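Side-chain contact in extracellular solute-binding protein, family 5 (Chelativorans sp., PDB 6WM6), which binds EDTA in the periplasm as the solute-binding protein EppA, presumably handing it to an ABC transporter for uptake: residues A[356-361]-A[527-532]. Residues are numbered along the deposited sequence; the frame is centred on the assembly and turned at random.
With EDO (1,2-ethanediol), chain E.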
ATOM      1  N   PHE A 356       1.061   8.629  10.502  1.00 14.95           N
ATOM      2  CA  PHE A 356       1.517   7.451  11.226  1.00 14.39           C
ATOM      3  C   PHE A 356       0.331   6.542  11.509  1.00 15.71           C
ATOM      4  O   PHE A 356      -0.729   7.002  11.942  1.00 15.02           O
ATOM      5  CB  PHE A 356       2.093   7.852  12.597  1.00 15.43           C
ATOM      6  CG  PHE A 356       3.183   8.891  12.531  1.00 14.39           C
ATOM      7  CD1 PHE A 356       4.482   8.542  12.170  1.00 15.65           C
ATOM      8  CD2 PHE A 356       2.921  10.200  12.862  1.00 15.94           C
ATOM      9  CE1 PHE A 356       5.487   9.501  12.151  1.00 16.50           C
ATOM     10  CE2 PHE A 356       3.926  11.161  12.835  1.00 18.50           C
ATOM     11  CZ  PHE A 356       5.205  10.803  12.483  1.00 16.97           C
ATOM     12  N   LEU A 357       0.529   5.240  11.306  1.00 15.46           N
ATOM     13  CA  LEU A 357      -0.424   4.251  11.799  1.00 14.92           C
ATOM     14  C   LEU A 357      -0.334   4.192  13.320  1.00 15.35           C
ATOM     15  O   LEU A 357       0.685   4.587  13.911  1.00 16.19           O
ATOM     16  CB  LEU A 357      -0.102   2.881  11.220  1.00 15.15           C
ATOM     17  CG  LEU A 357      -0.199   2.739   9.697  1.00 15.91           C
ATOM     18  CD1 LEU A 357       0.391   1.370   9.290  1.00 18.25           C
ATOM     19  CD2 LEU A 357      -1.609   2.867   9.196  1.00 17.67           C
ATOM     20  N   PRO A 358      -1.359   3.644  13.982  1.00 15.90           N
ATOM     21  CA  PRO A 358      -1.351   3.620  15.457  1.00 16.88           C
ATOM     22  C   PRO A 358      -0.168   2.895  16.061  1.00 17.14           C
ATOM     23  O   PRO A 358       0.176   3.188  17.225  1.00 19.12           O
ATOM     24  CB  PRO A 358      -2.682   2.925  15.797  1.00 18.04           C
ATOM     25  CG  PRO A 358      -3.585   3.353  14.666  1.00 18.81           C
ATOM     26  CD  PRO A 358      -2.691   3.303  13.431  1.00 17.49           C
ATOM     27  N   ASN A 359       0.469   1.979  15.343  1.00 16.87           N
ATOM     28  CA  ASN A 359       1.610   1.249  15.876  1.00 16.97           C
ATOM     29  C   ASN A 359       2.968   1.838  15.497  1.00 19.21           C
ATOM     30  O   ASN A 359       3.999   1.293  15.902  1.00 22.77           O
ATOM     31  CB  ASN A 359       1.566  -0.222  15.451  1.00 19.81           C
ATOM     32  CG  ASN A 359       1.689  -0.402  13.968  1.00 22.68           C
ATOM     33  OD1 ASN A 359       0.971   0.229  13.196  1.00 21.34           O
ATOM     34  ND2 ASN A 359       2.592  -1.291  13.546  1.00 28.56           N
ATOM     35  N   GLN A 360       3.011   2.922  14.733  1.00 16.95           N
ATOM     36  CA  GLN A 360       4.280   3.506  14.307  1.00 16.36           C
ATOM     37  C   GLN A 360       4.750   4.575  15.270  1.00 16.86           C
ATOM     38  O   GLN A 360       3.963   5.330  15.849  1.00 18.18           O
ATOM     39  CB  GLN A 360       4.153   4.084  12.911  1.00 17.59           C
ATOM     40  CG  GLN A 360       4.081   3.023  11.815  1.00 17.36           C
ATOM     41  CD  GLN A 360       3.951   3.627  10.451  1.00 17.95           C
ATOM     42  OE1 GLN A 360       3.005   4.378  10.162  1.00 17.18           O
ATOM     43  NE2 GLN A 360       4.882   3.296   9.561  1.00 17.04           N
ATOM     44  N   ALA A 361       6.075   4.666  15.412  1.00 16.84           N
ATOM     45  CA  ALA A 361       6.668   5.736  16.213  1.00 17.09           C
ATOM     46  C   ALA A 361       6.175   7.092  15.718  1.00 16.25           C
ATOM     47  O   ALA A 361       6.058   7.323  14.525  1.00 16.94           O
ATOM     48  CB  ALA A 361       8.194   5.681  16.110  1.00 19.99           C
ATOM     49  N   ILE A 527      -9.610   7.872   9.567  1.00 15.42           N
ATOM     50  CA  ILE A 527     -10.714   7.109  10.162  1.00 14.18           C
ATOM     51  C   ILE A 527     -10.154   5.885  10.896  1.00 14.35           C
ATOM     52  O   ILE A 527      -9.973   5.912  12.113  1.00 15.38           O
ATOM     53  CB  ILE A 527     -11.790   6.810   9.111  1.00 15.15           C
ATOM     54  CG1 ILE A 527     -12.347   8.125   8.527  1.00 16.45           C
ATOM     55  CG2 ILE A 527     -12.922   5.999   9.719  1.00 17.99           C
ATOM     56  CD1 ILE A 527     -13.235   7.964   7.302  1.00 17.98           C
ATOM     57  N   TYR A 528      -9.869   4.805  10.186  1.00 15.08           N
ATOM     58  CA  TYR A 528      -9.270   3.613  10.796  1.00 14.61           C
ATOM     59  C   TYR A 528      -8.751   2.723   9.676  1.00 14.49           C
ATOM     60  O   TYR A 528      -9.109   2.869   8.502  1.00 15.34           O
ATOM     61  CB  TYR A 528     -10.238   2.879  11.722  1.00 15.81           C
ATOM     62  CG  TYR A 528     -11.494   2.331  11.105  1.00 16.57           C
ATOM     63  CD1 TYR A 528     -11.448   1.272  10.206  1.00 17.43           C
ATOM     64  CD2 TYR A 528     -12.761   2.849  11.428  1.00 17.19           C
ATOM     65  CE1 TYR A 528     -12.597   0.734   9.631  1.00 18.50           C
ATOM     66  CE2 TYR A 528     -13.901   2.325  10.847  1.00 17.72           C
ATOM     67  CZ  TYR A 528     -13.815   1.285   9.963  1.00 18.62           C
ATOM     68  OH  TYR A 528     -14.939   0.723   9.367  1.00 24.27           O
ATOM     69  N   GLN A 529      -7.911   1.767  10.067  1.00 15.82           N
ATOM     70  CA  GLN A 529      -7.294   0.835   9.127  1.00 14.96           C
ATOM     71  C   GLN A 529      -8.284  -0.190   8.600  1.00 14.71           C
ATOM     72  O   GLN A 529      -9.126  -0.721   9.330  1.00 16.50           O
ATOM     73  CB  GLN A 529      -6.159   0.104   9.845  1.00 14.52           C
ATOM     74  CG  GLN A 529      -4.911   0.954  10.103  1.00 15.33           C
ATOM     75  CD  GLN A 529      -4.074   0.340  11.178  1.00 14.46           C
ATOM     76  OE1 GLN A 529      -4.316   0.552  12.365  1.00 16.39           O
ATOM     77  NE2 GLN A 529      -3.049  -0.385  10.769  1.00 15.44           N
ATOM     78  N   LEU A 530      -8.156  -0.514   7.315  1.00 15.27           N
ATOM     79  CA  LEU A 530      -8.934  -1.591   6.746  1.00 14.45           C
ATOM     80  C   LEU A 530      -8.500  -2.922   7.340  1.00 16.00           C
ATOM     81  O   LEU A 530      -7.320  -3.133   7.603  1.00 16.90           O
ATOM     82  CB  LEU A 530      -8.750  -1.665   5.229  1.00 17.25           C
ATOM     83  CG  LEU A 530      -9.510  -0.640   4.383  1.00 17.06           C
ATOM     84  CD1 LEU A 530      -9.050   0.776   4.589  1.00 19.14           C
ATOM     85  CD2 LEU A 530      -9.368  -1.017   2.903  1.00 20.30           C
ATOM     86  N   PRO A 531      -9.415  -3.862   7.503  1.00 16.10           N
ATOM     87  CA  PRO A 531      -9.003  -5.229   7.851  1.00 16.49           C
ATOM     88  C   PRO A 531      -8.549  -5.985   6.622  1.00 16.73           C
ATOM     89  O   PRO A 531      -9.156  -5.908   5.558  1.00 18.20           O
ATOM     90  CB  PRO A 531     -10.289  -5.843   8.420  1.00 18.83           C
ATOM     91  CG  PRO A 531     -11.392  -5.124   7.686  1.00 22.90           C
ATOM     92  CD  PRO A 531     -10.890  -3.701   7.473  1.00 19.87           C
ATOM     93  N   THR A 532      -7.490  -6.737   6.771  1.00 15.25           N
ATOM     94  CA  THR A 532      -7.151  -7.721   5.766  1.00 16.28           C
ATOM     95  C   THR A 532      -8.005  -8.980   5.966  1.00 17.27           C
ATOM     96  O   THR A 532      -8.623  -9.193   7.013  1.00 18.25           O
ATOM     97  CB  THR A 532      -5.689  -8.142   5.870  1.00 17.19           C
ATOM     98  OG1 THR A 532      -5.532  -8.864   7.103  1.00 17.24           O
ATOM     99  CG2 THR A 532      -4.736  -6.968   5.847  1.00 19.13           C
TER
HETATM  100  C1  EDO E 604       1.473  -1.939  10.107  1.00 28.04           C
HETATM  101  O1  EDO E 604       1.535  -3.001  11.065  1.00 34.60           O
HETATM  102  C2  EDO E 604       0.493  -2.351   9.010  1.00 26.04           C
HETATM  103  O2  EDO E 604       0.686  -3.759   8.818  1.00 25.92           O
HETATM  104  O   HOH W   1      -1.050  -1.599  12.412  1.00 20.76           O
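Gln529 reaches from its strand to the turn at Leu357 and Pro358, and its terminal amide lands on both residues. The oxygen end lies against the proline ring, OE1 of Gln529 standing 3.4 Å from CD of Pro358, with the glutamine and the ring pointing opposite ways as they pass. On the leucine, the touching branch is CD2 of Leu357, 3.9 Å from NE2 of Gln529 and equally close to CG of Gln529. With CG anti to the carbonyl carbon (chi1 -73°) and the chain extended beyond it (chi2 161°), Gln529 spans the gap between backbones whose nearest CA atoms, those of Leu357 and Gln529, are 8.1 Å apart.

No direct hydrogen bond joins the segments; a water does so instead, accepting from NE2 of Gln529 at 2.9 Å and donating to OD1 of Asn359 at 2.8 Å. Since NE2 also donates to the carbonyl oxygen of Ser303, the buried amide is tied to two acceptors. Loss of this amide, as with an alanine here, would probably deprive the water and the Ser303 carbonyl of their donor and open a gap beside Leu357 and Pro358. Next to the water, a 1,2-ethanediol, probably from the crystallisation liquor, packs its C1 3.6 Å from CD1 of Leu357.

Leu357 opens a type I turn that runs to Gln360, whose side chain folds back, its OE1 taking the N-H of Leu357 on a lone pair in a nearly straight bond (170°). OE1 also receives a bond from Gln463.

The contact thus fastens the loop between helices 333-340 and 366-369 to strand 524-537 in a mixed sheet of this family 5 solute-binding protein; Leu357 also rests on Trp306 of the antiparallel partner strand 305-311, and Phe356 packs against helix 504-521.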